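Local coordinates for ribosomal protein L11 methyltransferase (Lactobacillus delbrueckii subsp. bulgaricus ATCC BAA-365, PDB 3GRZ) that probably uses S-adenosyl-L-methionine to trimethylate lysine side chains of ribosomal protein L11, this chain being its C-terminal, Rossmann-like methyltransferase domain, at residues N132-L145 and F157-A171. Sequence-based numbering, arbitrary orientation. Where two conformers were deposited one is given.
Sequences NILAEILLDLIPQL and FSGIDYLQLPKIEQA
Phe157 on strand 153-161 lies under helix 135-145, its ring gripped by four aliphatic side chains of that helix. Leu138 CD2 sits over one face, 3.6 Å from the ring centroid and 10° off the normal, a CH-pi contact. Ile142 CG1 meets the edge near the ring plane at CE2, while Leu141 CD2 and Leu145 CD1 approach obliquely at CE1 and CZ. With CG anti to the carbonyl carbon (chi1 -75°), the ring swings in beneath Leu138 and Ile142. Cutting Phe157 back to alanine would probably open a gap between Leu138 and Ile142 and leave Leu145 without the ring that its CD1 meets.

Leu138 divides its methyls, CD1 turning from the ring to Ile160 CG1 at 3.5 Å. Farther out, helix 165-174 runs nearly parallel to helix 135-145, their segment axes 2° apart and 10.1 Å from each other at closest. Ile168 enters as a knob among Ala135, Leu138, Leu139 and Ile142, its CD1 3.8 Å from Ala135 CB. Leu139 reaches across with CD2, which packs on Ile168 CD1 (3.9 Å) and Ala171 CB (3.8 Å) and lies against Lys167 O (3.6 Å); Ala171 CB also meets Ile142 CD1.

At the end of strand 126-132 the contact turns polar. Beside the parallel bridge of Asn132 with Ser158, Ile133 N makes a weak hydrogen bond to Ser158 O, and a water links Ala135 N with Gly159 O and Asp161 N. Gly159, whose backbone angles call for glycine, lies close against Asn132 OD1 and Ile133 O. Asn132, a predicted S-adenosyl-L-methionine ligand, gives its ND2 to Thr46 OG1, and Ser158 OG bonds Thr46 O. Apolar packing thus joins two neighbouring helices to one face of the Rossmann-like sheet, whereas a weak hydrogen bond and a water tie the backbones, and the bonds to Thr46 are consistent with ordering Asn132 near the predicted cofactor site.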
loop_
_atom_site.group_PDB
_atom_site.type_symbol
_atom_site.label_atom_id
_atom_site.label_comp_id
_atom_site.label_asym_id
_atom_site.label_seq_id
_atom_site.Cartn_x
_atom_site.Cartn_y
_atom_site.Cartn_z
ATOM N N ASN B 132 7.283 -1.094 -14.002
ATOM C CA ASN B 132 6.234 -0.148 -14.350
ATOM C C ASN B 132 6.425 0.244 -15.799
ATOM O O ASN B 132 7.036 1.265 -16.113
ATOM C CB ASN B 132 6.259 1.093 -13.438
ATOM C CG ASN B 132 5.127 2.064 -13.730
ATOM O OD1 ASN B 132 4.178 1.743 -14.438
ATOM N ND2 ASN B 132 5.232 3.260 -13.188
ATOM N N ILE B 133 5.915 -0.601 -16.684
ATOM C CA ILE B 133 6.053 -0.402 -18.117
ATOM C C ILE B 133 4.736 -0.834 -18.775
ATOM O O ILE B 133 3.903 -1.511 -18.153
ATOM C CB ILE B 133 7.285 -1.176 -18.708
ATOM C CG1 ILE B 133 7.223 -2.660 -18.354
ATOM C CG2 ILE B 133 8.627 -0.580 -18.216
ATOM C CD1 ILE B 133 8.505 -3.463 -18.662
ATOM N N LEU B 134 4.546 -0.425 -20.020
ATOM C CA LEU B 134 3.299 -0.677 -20.735
ATOM C C LEU B 134 3.095 -2.161 -21.004
ATOM O O LEU B 134 4.063 -2.919 -21.102
ATOM C CB LEU B 134 3.235 0.156 -22.011
ATOM C CG LEU B 134 3.371 1.673 -21.791
ATOM C CD1 LEU B 134 3.412 2.400 -23.112
ATOM C CD2 LEU B 134 2.281 2.252 -20.879
ATOM N N ALA B 135 1.827 -2.551 -21.095
ATOM C CA ALA B 135 1.412 -3.949 -21.063
ATOM C C ALA B 135 1.968 -4.821 -22.185
ATOM O O ALA B 135 2.249 -5.990 -21.959
ATOM C CB ALA B 135 -0.098 -4.042 -21.016
ATOM N N GLU B 136 2.137 -4.265 -23.385
ATOM C CA GLU B 136 2.725 -5.046 -24.487
ATOM C C GLU B 136 4.186 -5.423 -24.251
ATOM O O GLU B 136 4.621 -6.487 -24.681
ATOM C CB GLU B 136 2.525 -4.403 -25.862
ATOM C CG GLU B 136 2.901 -2.942 -25.998
ATOM C CD GLU B 136 1.726 -2.026 -25.723
ATOM O OE1 GLU B 136 0.843 -1.858 -26.611
ATOM O OE2 GLU B 136 1.693 -1.494 -24.597
ATOM N N ILE B 137 4.923 -4.566 -23.542
ATOM C CA ILE B 137 6.297 -4.868 -23.138
ATOM C C ILE B 137 6.277 -5.859 -21.969
ATOM O O ILE B 137 7.097 -6.782 -21.920
ATOM C CB ILE B 137 7.090 -3.585 -22.761
ATOM C CG1 ILE B 137 6.928 -2.518 -23.853
ATOM C CG2 ILE B 137 8.578 -3.900 -22.552
ATOM C CD1 ILE B 137 7.262 -1.111 -23.394
ATOM N N LEU B 138 5.325 -5.684 -21.045
ATOM C CA LEU B 138 5.126 -6.659 -19.955
ATOM C C LEU B 138 4.885 -8.081 -20.469
ATOM O O LEU B 138 5.415 -9.039 -19.902
ATOM C CB LEU B 138 3.991 -6.249 -19.016
ATOM C CG LEU B 138 4.253 -5.069 -18.087
ATOM C CD1 LEU B 138 2.960 -4.713 -17.359
ATOM C CD2 LEU B 138 5.355 -5.373 -17.095
ATOM N N LEU B 139 4.106 -8.195 -21.543
ATOM C CA LEU B 139 3.864 -9.479 -22.217
ATOM C C LEU B 139 5.160 -10.150 -22.690
ATOM O O LEU B 139 5.270 -11.375 -22.635
ATOM C CB LEU B 139 2.863 -9.331 -23.379
ATOM C CG LEU B 139 1.407 -8.997 -23.006
ATOM C CD1 LEU B 139 0.579 -8.625 -24.224
ATOM C CD2 LEU B 139 0.732 -10.134 -22.234
ATOM N N ASP B 140 6.138 -9.351 -23.118
ATOM C CA ASP B 140 7.475 -9.870 -23.447
ATOM C C ASP B 140 8.304 -10.207 -22.203
ATOM O O ASP B 140 9.154 -11.106 -22.240
ATOM C CB ASP B 140 8.237 -8.889 -24.343
ATOM C CG ASP B 140 7.588 -8.713 -25.711
ATOM O OD1 ASP B 140 6.910 -9.653 -26.179
ATOM O OD2 ASP B 140 7.762 -7.633 -26.318
ATOM N N LEU B 141 8.054 -9.492 -21.103
ATOM C CA LEU B 141 8.760 -9.744 -19.843
ATOM C C LEU B 141 8.287 -11.026 -19.164
ATOM O O LEU B 141 9.092 -11.740 -18.557
ATOM C CB LEU B 141 8.607 -8.557 -18.867
ATOM C CG LEU B 141 9.310 -8.672 -17.508
ATOM C CD1 LEU B 141 10.849 -8.826 -17.645
ATOM C CD2 LEU B 141 8.964 -7.483 -16.627
ATOM N N ILE B 142 6.987 -11.304 -19.251
ATOM C CA ILE B 142 6.403 -12.446 -18.535
ATOM C C ILE B 142 7.195 -13.778 -18.704
ATOM O O ILE B 142 7.601 -14.359 -17.691
ATOM C CB ILE B 142 4.852 -12.568 -18.751
ATOM C CG1 ILE B 142 4.114 -11.458 -17.975
ATOM C CG2 ILE B 142 4.349 -13.934 -18.298
ATOM C CD1 ILE B 142 2.694 -11.161 -18.455
ATOM N N PRO B 143 7.488 -14.221 -19.961
ATOM C CA PRO B 143 8.235 -15.492 -20.107
ATOM C C PRO B 143 9.692 -15.477 -19.627
ATOM O O PRO B 143 10.317 -16.543 -19.550
ATOM C CB PRO B 143 8.200 -15.762 -21.621
ATOM C CG PRO B 143 7.175 -14.853 -22.178
ATOM C CD PRO B 143 7.175 -13.652 -21.286
ATOM N N GLN B 144 10.218 -14.292 -19.304
ATOM C CA GLN B 144 11.580 -14.155 -18.781
ATOM C C GLN B 144 11.642 -14.217 -17.258
ATOM O O GLN B 144 12.728 -14.366 -16.702
ATOM C CB GLN B 144 12.234 -12.845 -19.245
ATOM C CG GLN B 144 12.195 -12.598 -20.741
ATOM C CD GLN B 144 13.159 -11.502 -21.194
ATOM O OE1 GLN B 144 13.855 -10.891 -20.385
ATOM N NE2 GLN B 144 13.205 -11.260 -22.498
ATOM N N LEU B 145 10.487 -14.100 -16.596
ATOM C CA LEU B 145 10.426 -13.969 -15.129
ATOM C C LEU B 145 10.940 -15.193 -14.386
ATOM O O LEU B 145 11.755 -15.059 -13.478
ATOM C CB LEU B 145 9.006 -13.654 -14.653
ATOM C CG LEU B 145 8.381 -12.289 -14.971
ATOM C CD1 LEU B 145 6.917 -12.304 -14.570
ATOM C CD2 LEU B 145 9.143 -11.150 -14.264
ATOM N N PHE B 157 4.010 -5.585 -11.016
ATOM C CA PHE B 157 3.768 -4.905 -12.284
ATOM C C PHE B 157 2.916 -3.690 -12.054
ATOM O O PHE B 157 1.987 -3.717 -11.250
ATOM C CB PHE B 157 3.000 -5.781 -13.282
ATOM C CG PHE B 157 3.824 -6.870 -13.930
ATOM C CD1 PHE B 157 5.217 -6.917 -13.782
ATOM C CD2 PHE B 157 3.198 -7.825 -14.733
ATOM C CE1 PHE B 157 5.969 -7.915 -14.400
ATOM C CE2 PHE B 157 3.944 -8.839 -15.361
ATOM C CZ PHE B 157 5.321 -8.891 -15.185
ATOM N N SER B 158 3.214 -2.630 -12.789
ATOM C CA SER B 158 2.326 -1.484 -12.867
ATOM C C SER B 158 2.389 -0.964 -14.301
ATOM O O SER B 158 3.175 -1.484 -15.116
ATOM C CB SER B 158 2.735 -0.413 -11.869
ATOM O OG SER B 158 1.697 0.539 -11.753
ATOM N N GLY B 159 1.553 0.021 -14.614
ATOM C CA GLY B 159 1.493 0.597 -15.958
ATOM C C GLY B 159 0.542 -0.150 -16.884
ATOM O O GLY B 159 0.574 0.054 -18.094
ATOM N N ILE B 160 -0.302 -1.009 -16.312
ATOM C CA ILE B 160 -1.270 -1.799 -17.091
ATOM C C ILE B 160 -2.568 -1.033 -17.255
ATOM O O ILE B 160 -3.241 -0.744 -16.267
ATOM C CB ILE B 160 -1.577 -3.160 -16.410
ATOM C CG1 ILE B 160 -0.308 -3.990 -16.281
ATOM C CG2 ILE B 160 -2.635 -3.956 -17.199
ATOM C CD1 ILE B 160 -0.344 -5.023 -15.148
ATOM N N ASP B 161 -2.931 -0.694 -18.495
ATOM C CA ASP B 161 -4.284 -0.174 -18.760
ATOM C C ASP B 161 -5.323 -1.280 -18.518
ATOM O O ASP B 161 -5.063 -2.427 -18.851
ATOM C CB ASP B 161 -4.394 0.346 -20.195
ATOM C CG ASP B 161 -5.735 0.979 -20.469
ATOM O OD1 ASP B 161 -5.965 2.102 -19.982
ATOM O OD2 ASP B 161 -6.570 0.339 -21.141
ATOM N N TYR B 162 -6.482 -0.944 -17.945
ATOM C CA TYR B 162 -7.487 -1.954 -17.554
ATOM C C TYR B 162 -7.994 -2.849 -18.700
ATOM O O TYR B 162 -8.333 -4.017 -18.479
ATOM C CB TYR B 162 -8.667 -1.318 -16.788
ATOM C CG TYR B 162 -9.676 -0.593 -17.656
ATOM C CD1 TYR B 162 -10.921 -1.169 -17.959
ATOM C CD2 TYR B 162 -9.392 0.665 -18.175
ATOM C CE1 TYR B 162 -11.851 -0.492 -18.758
ATOM C CE2 TYR B 162 -10.297 1.339 -18.970
ATOM C CZ TYR B 162 -11.523 0.766 -19.262
ATOM O OH TYR B 162 -12.405 1.474 -20.054
ATOM N N LEU B 163 -8.010 -2.305 -19.916
ATOM C CA LEU B 163 -8.386 -3.062 -21.114
ATOM C C LEU B 163 -7.357 -4.129 -21.482
ATOM O O LEU B 163 -7.693 -5.117 -22.133
ATOM C CB LEU B 163 -8.614 -2.119 -22.298
ATOM C CG LEU B 163 -9.766 -1.111 -22.177
ATOM C CD1 LEU B 163 -9.693 -0.051 -23.282
ATOM C CD2 LEU B 163 -11.130 -1.798 -22.177
ATOM N N GLN B 164 -6.112 -3.927 -21.049
ATOM C CA GLN B 164 -5.023 -4.863 -21.311
ATOM C C GLN B 164 -4.932 -5.984 -20.276
ATOM O O GLN B 164 -4.190 -6.949 -20.465
ATOM C CB GLN B 164 -3.694 -4.114 -21.349
ATOM C CG GLN B 164 -3.636 -2.973 -22.351
ATOM C CD GLN B 164 -2.896 -3.340 -23.632
ATOM O OE1 GLN B 164 -2.996 -4.471 -24.137
ATOM N NE2 GLN B 164 -2.137 -2.379 -24.164
ATOM N N LEU B 165 -5.672 -5.853 -19.181
ATOM C CA LEU B 165 -5.595 -6.827 -18.081
ATOM C C LEU B 165 -5.892 -8.317 -18.416
ATOM O O LEU B 165 -5.121 -9.181 -17.998
ATOM C CB LEU B 165 -6.363 -6.326 -16.833
ATOM C CG LEU B 165 -6.322 -7.153 -15.539
ATOM C CD1 LEU B 165 -4.888 -7.396 -15.020
ATOM C CD2 LEU B 165 -7.194 -6.503 -14.479
ATOM N N PRO B 166 -6.979 -8.624 -19.173
ATOM C CA PRO B 166 -7.180 -10.017 -19.630
ATOM C C PRO B 166 -5.960 -10.688 -20.288
ATOM O O PRO B 166 -5.634 -11.820 -19.924
ATOM C CB PRO B 166 -8.335 -9.886 -20.630
ATOM C CG PRO B 166 -9.138 -8.753 -20.099
ATOM C CD PRO B 166 -8.107 -7.763 -19.592
ATOM N N LYS B 167 -5.295 -9.980 -21.210
ATOM C CA LYS B 167 -4.097 -10.493 -21.882
ATOM C C LYS B 167 -2.956 -10.741 -20.899
ATOM O O LYS B 167 -2.260 -11.751 -21.005
ATOM C CB LYS B 167 -3.643 -9.546 -22.999
ATOM C CG LYS B 167 -4.512 -9.593 -24.255
ATOM C CD LYS B 167 -4.193 -8.438 -25.197
ATOM C CE LYS B 167 -3.202 -8.835 -26.286
ATOM N NZ LYS B 167 -3.881 -9.502 -27.433
ATOM N N ILE B 168 -2.777 -9.817 -19.946
ATOM C CA ILE B 168 -1.786 -9.961 -18.872
ATOM C C ILE B 168 -2.131 -11.163 -17.965
ATOM O O ILE B 168 -1.279 -12.021 -17.696
ATOM C CB ILE B 168 -1.648 -8.650 -18.026
ATOM C CG1 ILE B 168 -1.217 -7.456 -18.909
ATOM C CG2 ILE B 168 -0.691 -8.862 -16.851
ATOM C CD1 ILE B 168 0.194 -7.525 -19.428
ATOM N N GLU B 169 -3.386 -11.228 -17.525
ATOM C CA GLU B 169 -3.857 -12.337 -16.686
ATOM C C GLU B 169 -3.677 -13.712 -17.335
ATOM O O GLU B 169 -3.285 -14.662 -16.671
ATOM C CB GLU B 169 -5.321 -12.135 -16.295
ATOM C CG GLU B 169 -5.538 -11.071 -15.225
ATOM C CD GLU B 169 -6.998 -10.895 -14.817
ATOM O OE1 GLU B 169 -7.902 -11.160 -15.638
ATOM O OE2 GLU B 169 -7.238 -10.470 -13.669
ATOM N N GLN B 170 -3.946 -13.800 -18.634
ATOM C CA GLN B 170 -3.834 -15.053 -19.381
ATOM C C GLN B 170 -2.374 -15.476 -19.511
ATOM O O GLN B 170 -2.041 -16.626 -19.233
ATOM C CB GLN B 170 -4.489 -14.908 -20.754
ATOM C CG GLN B 170 -4.873 -16.218 -21.424
ATOM C CD GLN B 170 -5.188 -16.039 -22.905
ATOM O OE1 GLN B 170 -5.975 -15.169 -23.290
ATOM N NE2 GLN B 170 -4.567 -16.864 -23.743
ATOM N N ALA B 171 -1.510 -14.532 -19.888
ATOM C CA ALA B 171 -0.057 -14.771 -19.964
ATOM C C ALA B 171 0.593 -15.161 -18.631
ATOM O O ALA B 171 1.490 -16.007 -18.611
ATOM C CB ALA B 171 0.645 -13.584 -20.572
HETATM O O HOH W 1 -0.503 -0.673 -20.533
#